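Local coordinates for protein acetyltransferase, GNAT family (Streptococcus pneumoniae, PDB 2I79) that binds acetyl coenzyme A and, as a GNAT-family enzyme, probably transfers its acetyl group to the amino group of an acceptor substrate, at residues R8-K13 and I48-Q53; L103-L108 and V136-K141; T127-N132 and I162-M167. All coordinates share one frame; numbering follows the deposited sequence.

Interaction 1 of 3, residues R8-K13 and I48-Q53; sequences REAEPK and IFLNKQ
Helix 48-53 meets the end of the first strand and the turn after it mainly through Leu50, with Asn51 and Gln53 adding smaller contacts. The CA atoms of Leu50 and Pro12 lie 5.4 Å apart, the closest pair of CA atoms between the segments. Leu50 points toward the loop, with CG anti to its own carbonyl carbon (chi1 -74°), and its two methyls divide the work. CD2 packs on the methyl of Ala10, CD2 to CB 3.7 Å. CD1 meets the backbone, 3.5 Å from Glu11 O, while Leu50 CB comes near Pro12 CA. Asn51, one residue on, crosses the pyrrolidine ring of Pro12 at about a right angle; its amide oxygen OD1 is 3.4 Å from Pro12 CG and almost as close to CB, a van der Waals touch at the exposed margin of the contact. Gln53 starts toward the strand, but its amide turns off, and NE2 bonds to Ile76 O and Thr61 OG1. Across from the helix, Arg8 folds back over the turn: NH1 donates to Glu9 O, 3.0 Å, and forms a salt bridge with Asp14. The contact lays helix 43-55 against the tip of edge strand 5-9, on the sheet of the GNAT fold and away from acetyl coenzyme A. Strand 60-66 flanks that edge strand, bonding through its backbone to Arg8 and Ala10, and strand 69-77 receives Phe49 and Gln53.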
loop_
_atom_site.group_PDB
_atom_site.type_symbol
_atom_site.label_atom_id
_atom_site.label_comp_id
_atom_site.label_asym_id
_atom_site.label_seq_id
_atom_site.Cartn_x
_atom_site.Cartn_y
_atom_site.Cartn_z
ATOM N N ARG A 8 -11.162 19.827 12.253
ATOM C CA ARG A 8 -11.387 18.810 13.293
ATOM C C ARG A 8 -11.444 17.395 12.721
ATOM O O ARG A 8 -11.666 17.199 11.520
ATOM C CB ARG A 8 -12.707 19.063 14.043
ATOM C CG ARG A 8 -13.956 18.969 13.184
ATOM C CD ARG A 8 -15.211 18.715 14.019
ATOM N NE ARG A 8 -16.440 18.834 13.230
ATOM C CZ ARG A 8 -16.906 17.905 12.400
ATOM N NH1 ARG A 8 -16.267 16.751 12.246
ATOM N NH2 ARG A 8 -18.032 18.115 11.736
ATOM N N GLU A 9 -11.330 16.424 13.615
ATOM C CA GLU A 9 -11.469 15.008 13.253
ATOM C C GLU A 9 -12.837 14.735 12.649
ATOM O O GLU A 9 -13.840 15.263 13.134
ATOM C CB GLU A 9 -11.253 14.128 14.489
ATOM C CG GLU A 9 -11.103 12.671 14.168
ATOM C CD GLU A 9 -10.530 11.829 15.338
ATOM O OE1 GLU A 9 -10.130 12.390 16.394
ATOM O OE2 GLU A 9 -10.460 10.594 15.173
ATOM N N ALA A 10 -12.874 13.926 11.589
ATOM C CA ALA A 10 -14.127 13.500 10.975
ATOM C C ALA A 10 -14.938 12.657 11.961
ATOM O O ALA A 10 -14.364 11.895 12.746
ATOM C CB ALA A 10 -13.863 12.694 9.708
ATOM N N GLU A 11 -16.261 12.817 11.928
ATOM C CA GLU A 11 -17.191 11.947 12.687
ATOM C C GLU A 11 -18.153 11.226 11.737
ATOM O O GLU A 11 -18.393 11.681 10.622
ATOM C CB GLU A 11 -17.988 12.753 13.724
ATOM C CG GLU A 11 -17.103 13.483 14.767
ATOM C CD GLU A 11 -17.830 14.651 15.459
ATOM O OE1 GLU A 11 -18.998 14.458 15.887
ATOM O OE2 GLU A 11 -17.242 15.755 15.575
ATOM N N PRO A 12 -18.692 10.072 12.168
ATOM C CA PRO A 12 -19.653 9.336 11.315
ATOM C C PRO A 12 -20.756 10.223 10.712
ATOM O O PRO A 12 -21.170 9.992 9.584
ATOM C CB PRO A 12 -20.229 8.259 12.273
ATOM C CG PRO A 12 -19.752 8.703 13.678
ATOM C CD PRO A 12 -18.443 9.371 13.439
ATOM N N LYS A 13 -21.188 11.250 11.436
ATOM C CA LYS A 13 -22.165 12.216 10.913
ATOM C C LYS A 13 -21.736 12.975 9.627
ATOM O O LYS A 13 -22.602 13.470 8.880
ATOM C CB LYS A 13 -22.565 13.233 12.000
ATOM C CG LYS A 13 -21.407 14.139 12.478
ATOM C CD LYS A 13 -21.892 15.488 13.029
ATOM C CE LYS A 13 -20.726 16.325 13.579
ATOM N NZ LYS A 13 -21.142 17.732 13.935
ATOM N N ILE A 48 -18.886 3.571 8.159
ATOM C CA ILE A 48 -18.004 2.503 8.654
ATOM C C ILE A 48 -16.528 2.949 8.658
ATOM O O ILE A 48 -15.864 3.017 9.706
ATOM C CB ILE A 48 -18.201 1.201 7.805
ATOM C CG1 ILE A 48 -19.592 0.591 8.093
ATOM C CG2 ILE A 48 -17.053 0.176 8.060
ATOM C CD1 ILE A 48 -20.180 -0.262 6.962
ATOM N N PHE A 49 -16.014 3.294 7.492
ATOM C CA PHE A 49 -14.658 3.814 7.433
ATOM C C PHE A 49 -14.392 4.857 8.545
ATOM O O PHE A 49 -13.351 4.811 9.221
ATOM C CB PHE A 49 -14.363 4.399 6.054
ATOM C CG PHE A 49 -13.005 5.045 5.950
ATOM C CD1 PHE A 49 -11.858 4.268 5.851
ATOM C CD2 PHE A 49 -12.871 6.436 5.965
ATOM C CE1 PHE A 49 -10.596 4.859 5.762
ATOM C CE2 PHE A 49 -11.622 7.032 5.867
ATOM C CZ PHE A 49 -10.476 6.236 5.768
ATOM N N LEU A 50 -15.324 5.792 8.730
ATOM C CA LEU A 50 -15.116 6.906 9.662
ATOM C C LEU A 50 -15.098 6.463 11.141
ATOM O O LEU A 50 -14.311 7.011 11.942
ATOM C CB LEU A 50 -16.138 8.023 9.413
ATOM C CG LEU A 50 -15.857 8.826 8.145
ATOM C CD1 LEU A 50 -16.870 9.931 7.980
ATOM C CD2 LEU A 50 -14.463 9.407 8.173
ATOM N N ASN A 51 -15.939 5.487 11.492
ATOM C CA ASN A 51 -15.895 4.860 12.822
ATOM C C ASN A 51 -14.508 4.216 13.097
ATOM O O ASN A 51 -13.888 4.463 14.147
ATOM C CB ASN A 51 -17.043 3.829 12.999
ATOM C CG ASN A 51 -18.446 4.493 13.079
ATOM O OD1 ASN A 51 -18.618 5.535 13.717
ATOM N ND2 ASN A 51 -19.445 3.881 12.434
ATOM N N LYS A 52 -14.020 3.419 12.152
ATOM C CA LYS A 52 -12.677 2.828 12.249
ATOM C C LYS A 52 -11.555 3.847 12.484
ATOM O O LYS A 52 -10.728 3.657 13.381
ATOM C CB LYS A 52 -12.334 2.049 10.979
ATOM C CG LYS A 52 -12.734 0.601 11.008
ATOM C CD LYS A 52 -12.187 -0.130 9.774
ATOM C CE LYS A 52 -12.804 -1.531 9.616
ATOM N NZ LYS A 52 -14.286 -1.471 9.311
ATOM N N GLN A 53 -11.496 4.898 11.651
ATOM C CA GLN A 53 -10.476 5.959 11.813
ATOM C C GLN A 53 -10.491 6.569 13.231
ATOM O O GLN A 53 -9.431 6.713 13.856
ATOM C CB GLN A 53 -10.631 7.083 10.762
ATOM C CG GLN A 53 -10.256 6.708 9.320
ATOM C CD GLN A 53 -8.776 6.344 9.125
ATOM O OE1 GLN A 53 -8.381 5.182 9.285
ATOM N NE2 GLN A 53 -7.967 7.326 8.743
#

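Interaction 2 of 3, residues L103-L108 and V136-K141; sequences LGSLLL and VHLYQK. With ACO (acetyl coenzyme *a), chain G.
Helices 103-108 and 136-141 splay apart, their axes 10.4 Å apart at closest and crossing at -42°, with Ser105 and Leu138 nearest at the CA level. Leu138 fills part of the gap, its CD1 3.2 Å from Ser105 OG and its CD2 beside the pantetheine arm of acetyl coenzyme A. Deeper in, Leu108 CD1 comes obliquely to the Tyr139 ring, 3.9 Å from CD1 of the tyrosine. On the cofactor side, Lys141 reaches across to the other helix, CG anti to the backbone N (chi1 -176°), and NZ donates to Ser105 OG at 2.7 Å, with a weak second bond to ACO O9A. The N-terminus of helix 103-117 forms the pyrophosphate-binding turn of the GNAT fold: Gly104 N reaches ACO O5A at 2.8 Å, while Ser105 grips O2A twice, through N and OG. Gly102 N and Asn100 N add further bonds to the cofactor. Gly104, lacking a side chain, lets ACO O6A approach its CA. His137 meets the 3'-phosphate at its ring edge, NE2 to O8A 2.8 Å in the ring plane. At the other end of the cofactor, Tyr139 OH donates to the acetyl oxygen, ACO O, over 2.5 Å, a bond that could polarise the thioester carbonyl.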
loop_
_atom_site.group_PDB
_atom_site.type_symbol
_atom_site.label_atom_id
_atom_site.label_comp_id
_atom_site.label_asym_id
_atom_site.label_seq_id
_atom_site.Cartn_x
_atom_site.Cartn_y
_atom_site.Cartn_z
ATOM N N LEU A 103 -4.338 26.307 3.004
ATOM C CA LEU A 103 -5.177 25.290 3.666
ATOM C C LEU A 103 -4.492 23.916 3.728
ATOM O O LEU A 103 -4.480 23.258 4.783
ATOM C CB LEU A 103 -6.559 25.190 3.002
ATOM C CG LEU A 103 -7.520 24.226 3.713
ATOM C CD1 LEU A 103 -7.708 24.549 5.221
ATOM C CD2 LEU A 103 -8.844 24.210 2.953
ATOM N N GLY A 104 -3.907 23.505 2.604
ATOM C CA GLY A 104 -3.087 22.295 2.535
ATOM C C GLY A 104 -2.025 22.223 3.626
ATOM O O GLY A 104 -1.860 21.187 4.245
ATOM N N SER A 105 -1.302 23.320 3.860
ATOM C CA SER A 105 -0.281 23.388 4.913
ATOM C C SER A 105 -0.831 23.244 6.310
ATOM O O SER A 105 -0.253 22.564 7.126
ATOM C CB SER A 105 0.478 24.721 4.873
ATOM O OG SER A 105 1.358 24.730 3.794
ATOM N N LEU A 106 -1.907 23.953 6.601
ATOM C CA LEU A 106 -2.551 23.869 7.908
ATOM C C LEU A 106 -2.960 22.421 8.263
ATOM O O LEU A 106 -2.732 21.939 9.383
ATOM C CB LEU A 106 -3.783 24.754 7.886
ATOM C CG LEU A 106 -4.157 25.612 9.090
ATOM C CD1 LEU A 106 -2.932 26.214 9.815
ATOM C CD2 LEU A 106 -5.127 26.716 8.552
ATOM N N LEU A 107 -3.553 21.746 7.285
ATOM C CA LEU A 107 -4.013 20.363 7.427
ATOM C C LEU A 107 -2.832 19.400 7.562
ATOM O O LEU A 107 -2.817 18.545 8.447
ATOM C CB LEU A 107 -4.871 19.978 6.213
ATOM C CG LEU A 107 -6.361 19.590 6.277
ATOM C CD1 LEU A 107 -7.112 20.020 7.552
ATOM C CD2 LEU A 107 -7.049 20.096 5.008
ATOM N N LEU A 108 -1.829 19.560 6.697
ATOM C CA LEU A 108 -0.615 18.749 6.793
ATOM C C LEU A 108 0.022 18.898 8.171
ATOM O O LEU A 108 0.439 17.906 8.766
ATOM C CB LEU A 108 0.431 19.124 5.723
ATOM C CG LEU A 108 1.239 17.982 5.102
ATOM C CD1 LEU A 108 2.572 18.436 4.740
ATOM C CD2 LEU A 108 1.328 16.679 5.987
ATOM N N VAL A 136 4.696 18.270 -4.462
ATOM C CA VAL A 136 6.062 17.907 -4.135
ATOM C C VAL A 136 6.626 19.015 -3.263
ATOM O O VAL A 136 7.287 18.764 -2.267
ATOM C CB VAL A 136 6.934 17.600 -5.401
ATOM C CG1 VAL A 136 8.414 17.530 -5.039
ATOM C CG2 VAL A 136 6.514 16.271 -6.058
ATOM N N HIS A 137 6.291 20.251 -3.613
ATOM C CA HIS A 137 6.691 21.416 -2.826
ATOM C C HIS A 137 6.078 21.472 -1.412
ATOM O O HIS A 137 6.772 21.794 -0.419
ATOM C CB HIS A 137 6.331 22.698 -3.564
ATOM C CG HIS A 137 6.539 23.922 -2.741
ATOM N ND1 HIS A 137 7.773 24.518 -2.602
ATOM C CD2 HIS A 137 5.685 24.635 -1.974
ATOM C CE1 HIS A 137 7.664 25.565 -1.803
ATOM N NE2 HIS A 137 6.408 25.650 -1.399
ATOM N N LEU A 138 4.775 21.214 -1.339
ATOM C CA LEU A 138 4.062 21.313 -0.084
ATOM C C LEU A 138 4.705 20.338 0.885
ATOM O O LEU A 138 5.058 20.712 1.994
ATOM C CB LEU A 138 2.556 21.013 -0.260
ATOM C CG LEU A 138 1.709 20.924 1.039
ATOM C CD1 LEU A 138 1.491 22.283 1.703
ATOM C CD2 LEU A 138 0.401 20.242 0.795
ATOM N N TYR A 139 4.865 19.091 0.462
ATOM C CA TYR A 139 5.436 18.076 1.332
ATOM C C TYR A 139 6.893 18.384 1.767
ATOM O O TYR A 139 7.228 18.216 2.955
ATOM C CB TYR A 139 5.280 16.695 0.704
ATOM C CG TYR A 139 3.864 16.161 0.824
ATOM C CD1 TYR A 139 3.386 15.692 2.051
ATOM C CD2 TYR A 139 3.015 16.101 -0.267
ATOM C CE1 TYR A 139 2.097 15.163 2.186
ATOM C CE2 TYR A 139 1.703 15.586 -0.145
ATOM C CZ TYR A 139 1.258 15.122 1.090
ATOM O OH TYR A 139 -0.020 14.594 1.253
ATOM N N GLN A 140 7.734 18.851 0.837
ATOM C CA GLN A 140 9.117 19.248 1.182
ATOM C C GLN A 140 9.108 20.319 2.269
ATOM O O GLN A 140 9.871 20.262 3.214
ATOM C CB GLN A 140 9.880 19.745 -0.051
ATOM C CG GLN A 140 10.187 18.636 -1.064
ATOM C CD GLN A 140 11.157 19.080 -2.164
ATOM O OE1 GLN A 140 10.774 19.697 -3.171
ATOM N NE2 GLN A 140 12.427 18.767 -1.963
ATOM N N LYS A 141 8.221 21.295 2.132
ATOM C CA LYS A 141 8.073 22.335 3.140
ATOM C C LYS A 141 7.894 21.776 4.563
ATOM O O LYS A 141 8.349 22.378 5.526
ATOM C CB LYS A 141 6.891 23.240 2.766
ATOM C CG LYS A 141 6.643 24.465 3.665
ATOM C CD LYS A 141 5.495 25.332 3.044
ATOM C CE LYS A 141 4.506 25.918 4.101
ATOM N NZ LYS A 141 3.297 26.616 3.475
HETATM N N1A ACO G . 4.935 24.392 -8.357
HETATM C C2A ACO G . 5.484 24.625 -7.145
HETATM N N3A ACO G . 4.782 25.132 -6.113
HETATM C C4A ACO G . 3.475 25.430 -6.243
HETATM C C5A ACO G . 2.800 25.192 -7.517
HETATM C C6A ACO G . 3.624 24.632 -8.599
HETATM N N6A ACO G . 3.071 24.388 -9.806
HETATM N N7A ACO G . 1.531 25.578 -7.367
HETATM C C8A ACO G . 1.410 26.022 -6.079
HETATM N N9A ACO G . 2.576 25.935 -5.417
HETATM C C1B ACO G . 2.947 26.269 -4.013
HETATM C C2B ACO G . 2.371 27.519 -3.366
HETATM O O2B ACO G . 3.156 28.679 -3.650
HETATM C C3B ACO G . 2.477 27.148 -1.909
HETATM O O3B ACO G . 3.798 27.196 -1.401
HETATM P P3B ACO G . 4.333 28.326 -0.402
HETATM O O7A ACO G . 4.393 29.436 -1.439
HETATM O O8A ACO G . 5.661 27.852 0.136
HETATM O O9A ACO G . 3.306 28.466 0.694
HETATM C C4B ACO G . 2.158 25.660 -1.912
HETATM O O4B ACO G . 2.576 25.172 -3.181
HETATM C C5B ACO G . 0.673 25.430 -1.663
HETATM O O5B ACO G . 0.517 25.419 -0.239
HETATM P P1A ACO G . -0.968 25.493 0.371
HETATM O O1A ACO G . -1.740 26.614 -0.274
HETATM O O2A ACO G . -0.790 25.409 1.873
HETATM O O3A ACO G . -1.590 24.141 -0.267
HETATM P P2A ACO G . -3.011 23.940 -1.056
HETATM O O4A ACO G . -3.049 24.481 -2.489
HETATM O O5A ACO G . -4.062 24.360 -0.056
HETATM O O6A ACO G . -2.919 22.312 -1.134
HETATM C CBP ACO G . -2.563 20.421 -2.645
HETATM C CCP ACO G . -1.992 21.671 -2.003
HETATM C CDP ACO G . -1.442 19.754 -3.456
HETATM C CEP ACO G . -3.088 19.507 -1.528
HETATM C CAP ACO G . -3.712 20.810 -3.583
HETATM O OAP ACO G . -3.237 21.581 -4.712
HETATM C C9P ACO G . -4.473 19.586 -4.063
HETATM O O9P ACO G . -5.353 19.111 -3.371
HETATM N N8P ACO G . -4.156 19.090 -5.254
HETATM C C7P ACO G . -4.819 17.946 -5.891
HETATM C C6P ACO G . -4.692 16.637 -5.112
HETATM C C5P ACO G . -3.253 16.312 -4.825
HETATM O O5P ACO G . -2.452 16.305 -5.737
HETATM N N4P ACO G . -2.931 16.054 -3.564
HETATM C C3P ACO G . -1.586 15.711 -3.131
HETATM C C2P ACO G . -1.155 14.309 -3.538
HETATM S S1P ACO G . -2.181 13.119 -2.720
HETATM C C ACO G . -1.490 12.542 -1.367
HETATM O O ACO G . -1.376 13.393 -0.516
HETATM C CH3 ACO G . -1.072 11.084 -1.295
#

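Interaction 3 of 3, residues T127-N132 and I162-M167; sequences TVQTRN and IDVYLM. With ACO (acetyl coenzyme *a), chain G.
The ring of Tyr165 carries the methyl of Thr130 squarely on one face: CG2 sits 3.5 Å from the ring centroid and only 6° off its normal, a CH-pi contact. The guanidinium of Arg131 is met at its edge by the Gln129 amide, whose OE1 takes both NE (2.9 Å) and NH2; NH2 arrives on a lone pair, NE from above the carbonyl plane. Ile162 CD1 lies against this clasp, 3.4 Å from Gln129 CD. Behind the side chains the strands pair antiparallel in the C-terminal part of the GNAT sheet. In the hydrogen-bonded pair Val128-Tyr165, Val128 N to Tyr165 O is 2.9 Å and Tyr165 N to Val128 O 2.7 Å, both in the carbonyl planes. Thr130 N then donates to Asp163 O almost straight (170°), although from above its plane, and a water bridges Arg131 N to the same oxygen. A type I turn from Gln129 leads to Asn132 at the N-cap of helix 133-141 beside the cofactor, where ND2 gives a 2.6 Å bond to ACO O5P. Asp30 holds Gln129 NE2 and Arg131 NH2. Strand 145-156 flanks strand 160-170 on its other side, helix 133-141 packs on Val128, Tyr165 and Met167, and Leu166 meets Leu166 of the second subunit.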
loop_
_atom_site.group_PDB
_atom_site.type_symbol
_atom_site.label_atom_id
_atom_site.label_comp_id
_atom_site.label_asym_id
_atom_site.label_seq_id
_atom_site.Cartn_x
_atom_site.Cartn_y
_atom_site.Cartn_z
ATOM N N THR A 127 3.402 8.492 -1.963
ATOM C CA THR A 127 3.962 8.600 -3.283
ATOM C C THR A 127 3.194 9.743 -3.939
ATOM O O THR A 127 1.996 9.922 -3.671
ATOM C CB THR A 127 3.774 7.322 -4.110
ATOM O OG1 THR A 127 2.389 7.126 -4.298
ATOM C CG2 THR A 127 4.321 6.101 -3.411
ATOM N N VAL A 128 3.891 10.491 -4.792
ATOM C CA VAL A 128 3.372 11.696 -5.446
ATOM C C VAL A 128 3.852 11.683 -6.908
ATOM O O VAL A 128 5.042 11.455 -7.154
ATOM C CB VAL A 128 3.924 13.024 -4.759
ATOM C CG1 VAL A 128 3.341 14.290 -5.423
ATOM C CG2 VAL A 128 3.584 13.035 -3.262
ATOM N N GLN A 129 2.969 11.972 -7.867
ATOM C CA GLN A 129 3.396 12.029 -9.267
ATOM C C GLN A 129 4.510 13.086 -9.420
ATOM O O GLN A 129 4.438 14.170 -8.840
ATOM C CB GLN A 129 2.227 12.333 -10.197
ATOM C CG GLN A 129 1.105 11.283 -10.233
ATOM C CD GLN A 129 -0.147 11.786 -10.972
ATOM O OE1 GLN A 129 -0.174 12.917 -11.481
ATOM N NE2 GLN A 129 -1.189 10.951 -11.019
ATOM N N THR A 130 5.567 12.766 -10.142
ATOM C CA THR A 130 6.719 13.693 -10.168
ATOM C C THR A 130 6.315 15.057 -10.758
ATOM O O THR A 130 6.757 16.105 -10.297
ATOM C CB THR A 130 7.926 13.103 -10.883
ATOM O OG1 THR A 130 7.569 12.794 -12.229
ATOM C CG2 THR A 130 8.406 11.847 -10.171
ATOM N N ARG A 131 5.391 15.034 -11.713
ATOM C CA ARG A 131 4.848 16.263 -12.294
ATOM C C ARG A 131 3.964 17.090 -11.357
ATOM O O ARG A 131 3.652 18.229 -11.670
ATOM C CB ARG A 131 4.017 15.906 -13.533
ATOM C CG ARG A 131 2.718 15.215 -13.191
ATOM C CD ARG A 131 1.865 14.938 -14.390
ATOM N NE ARG A 131 0.647 14.323 -13.932
ATOM C CZ ARG A 131 -0.570 14.493 -14.456
ATOM N NH1 ARG A 131 -0.794 15.272 -15.503
ATOM N NH2 ARG A 131 -1.590 13.853 -13.917
ATOM N N ASN A 132 3.493 16.508 -10.253
ATOM C CA ASN A 132 2.609 17.236 -9.326
ATOM C C ASN A 132 3.438 18.157 -8.390
ATOM O O ASN A 132 3.542 17.944 -7.195
ATOM C CB ASN A 132 1.691 16.240 -8.576
ATOM C CG ASN A 132 0.647 16.923 -7.700
ATOM O OD1 ASN A 132 0.559 18.159 -7.654
ATOM N ND2 ASN A 132 -0.129 16.127 -6.981
ATOM N N ILE A 162 3.306 7.482 -16.116
ATOM C CA ILE A 162 4.134 8.527 -15.538
ATOM C C ILE A 162 4.794 8.031 -14.247
ATOM O O ILE A 162 4.330 7.068 -13.603
ATOM C CB ILE A 162 3.332 9.831 -15.256
ATOM C CG1 ILE A 162 2.227 9.603 -14.207
ATOM C CG2 ILE A 162 2.747 10.450 -16.552
ATOM C CD1 ILE A 162 1.536 10.897 -13.823
ATOM N N ASP A 163 5.855 8.731 -13.864
ATOM C CA ASP A 163 6.626 8.443 -12.658
ATOM C C ASP A 163 6.040 9.093 -11.412
ATOM O O ASP A 163 5.408 10.165 -11.460
ATOM C CB ASP A 163 8.082 8.953 -12.782
ATOM C CG ASP A 163 8.911 8.200 -13.834
ATOM O OD1 ASP A 163 8.408 7.895 -14.923
ATOM O OD2 ASP A 163 10.099 7.927 -13.578
ATOM N N VAL A 164 6.339 8.452 -10.288
ATOM C CA VAL A 164 6.032 8.948 -8.949
ATOM C C VAL A 164 7.295 9.049 -8.083
ATOM O O VAL A 164 8.228 8.293 -8.253
ATOM C CB VAL A 164 4.969 8.084 -8.245
ATOM C CG1 VAL A 164 3.667 8.115 -9.046
ATOM C CG2 VAL A 164 5.427 6.611 -8.002
ATOM N N TYR A 165 7.301 10.000 -7.159
ATOM C CA TYR A 165 8.272 10.039 -6.090
ATOM C C TYR A 165 7.709 9.280 -4.906
ATOM O O TYR A 165 6.531 9.357 -4.601
ATOM C CB TYR A 165 8.569 11.483 -5.656
ATOM C CG TYR A 165 9.450 12.282 -6.637
ATOM C CD1 TYR A 165 10.682 11.767 -7.084
ATOM C CD2 TYR A 165 9.066 13.548 -7.078
ATOM C CE1 TYR A 165 11.499 12.497 -7.969
ATOM C CE2 TYR A 165 9.864 14.294 -7.945
ATOM C CZ TYR A 165 11.090 13.754 -8.396
ATOM O OH TYR A 165 11.906 14.465 -9.260
ATOM N N LEU A 166 8.584 8.542 -4.254
ATOM C CA LEU A 166 8.398 8.076 -2.884
ATOM C C LEU A 166 8.881 9.157 -1.920
ATOM O O LEU A 166 10.038 9.607 -2.029
ATOM C CB LEU A 166 9.293 6.854 -2.670
ATOM C CG LEU A 166 9.127 5.644 -3.584
ATOM C CD1 LEU A 166 10.380 4.728 -3.422
ATOM C CD2 LEU A 166 7.827 4.947 -3.208
ATOM N N MET A 167 8.011 9.603 -1.015
ATOM C CA MET A 167 8.371 10.673 -0.077
ATOM C C MET A 167 8.105 10.226 1.371
ATOM O O MET A 167 7.119 9.520 1.661
ATOM C CB MET A 167 7.562 11.931 -0.366
ATOM C CG MET A 167 7.704 12.519 -1.795
ATOM S SD MET A 167 7.141 14.229 -1.953
ATOM C CE MET A 167 8.348 15.013 -0.902
HETATM N N1A ACO G . 4.935 24.392 -8.357
HETATM C C2A ACO G . 5.484 24.625 -7.145
HETATM N N3A ACO G . 4.782 25.132 -6.113
HETATM C C4A ACO G . 3.475 25.430 -6.243
HETATM C C5A ACO G . 2.800 25.192 -7.517
HETATM C C6A ACO G . 3.624 24.632 -8.599
HETATM N N6A ACO G . 3.071 24.388 -9.806
HETATM N N7A ACO G . 1.531 25.578 -7.367
HETATM C C8A ACO G . 1.410 26.022 -6.079
HETATM N N9A ACO G . 2.576 25.935 -5.417
HETATM C C1B ACO G . 2.947 26.269 -4.013
HETATM C C2B ACO G . 2.371 27.519 -3.366
HETATM O O2B ACO G . 3.156 28.679 -3.650
HETATM C C3B ACO G . 2.477 27.148 -1.909
HETATM O O3B ACO G . 3.798 27.196 -1.401
HETATM P P3B ACO G . 4.333 28.326 -0.402
HETATM O O7A ACO G . 4.393 29.436 -1.439
HETATM O O8A ACO G . 5.661 27.852 0.136
HETATM O O9A ACO G . 3.306 28.466 0.694
HETATM C C4B ACO G . 2.158 25.660 -1.912
HETATM O O4B ACO G . 2.576 25.172 -3.181
HETATM C C5B ACO G . 0.673 25.430 -1.663
HETATM O O5B ACO G . 0.517 25.419 -0.239
HETATM P P1A ACO G . -0.968 25.493 0.371
HETATM O O1A ACO G . -1.740 26.614 -0.274
HETATM O O2A ACO G . -0.790 25.409 1.873
HETATM O O3A ACO G . -1.590 24.141 -0.267
HETATM P P2A ACO G . -3.011 23.940 -1.056
HETATM O O4A ACO G . -3.049 24.481 -2.489
HETATM O O5A ACO G . -4.062 24.360 -0.056
HETATM O O6A ACO G . -2.919 22.312 -1.134
HETATM C CBP ACO G . -2.563 20.421 -2.645
HETATM C CCP ACO G . -1.992 21.671 -2.003
HETATM C CDP ACO G . -1.442 19.754 -3.456
HETATM C CEP ACO G . -3.088 19.507 -1.528
HETATM C CAP ACO G . -3.712 20.810 -3.583
HETATM O OAP ACO G . -3.237 21.581 -4.712
HETATM C C9P ACO G . -4.473 19.586 -4.063
HETATM O O9P ACO G . -5.353 19.111 -3.371
HETATM N N8P ACO G . -4.156 19.090 -5.254
HETATM C C7P ACO G . -4.819 17.946 -5.891
HETATM C C6P ACO G . -4.692 16.637 -5.112
HETATM C C5P ACO G . -3.253 16.312 -4.825
HETATM O O5P ACO G . -2.452 16.305 -5.737
HETATM N N4P ACO G . -2.931 16.054 -3.564
HETATM C C3P ACO G . -1.586 15.711 -3.131
HETATM C C2P ACO G . -1.155 14.309 -3.538
HETATM S S1P ACO G . -2.181 13.119 -2.720
HETATM C C ACO G . -1.490 12.542 -1.367
HETATM O O ACO G . -1.376 13.393 -0.516
HETATM C CH3 ACO G . -1.072 11.084 -1.295
HETATM O O HOH W 1 4.706 12.414 -12.886
#

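Interaction 1 stands apart from the others, its centre about 23 Å from that of interaction 2 and about 28 Å from that of interaction 3, on the opposite side of the chain's centre. Yet it shares the central sheet with interaction 3: one lies at the edge strand 5-9, the other across strands 123-129 and 160-170. Interactions 2 and 3 touch, with Val136 CG2 against Val128 CG1 at 3.8 Å, and both hold acetyl coenzyme A. Chemistry follows place: small apolar packing in the partly buried interaction 1, phosphate and acetyl recognition in the buried contact between the two helices of interaction 2, and backbone pairing in the partly buried interaction 3.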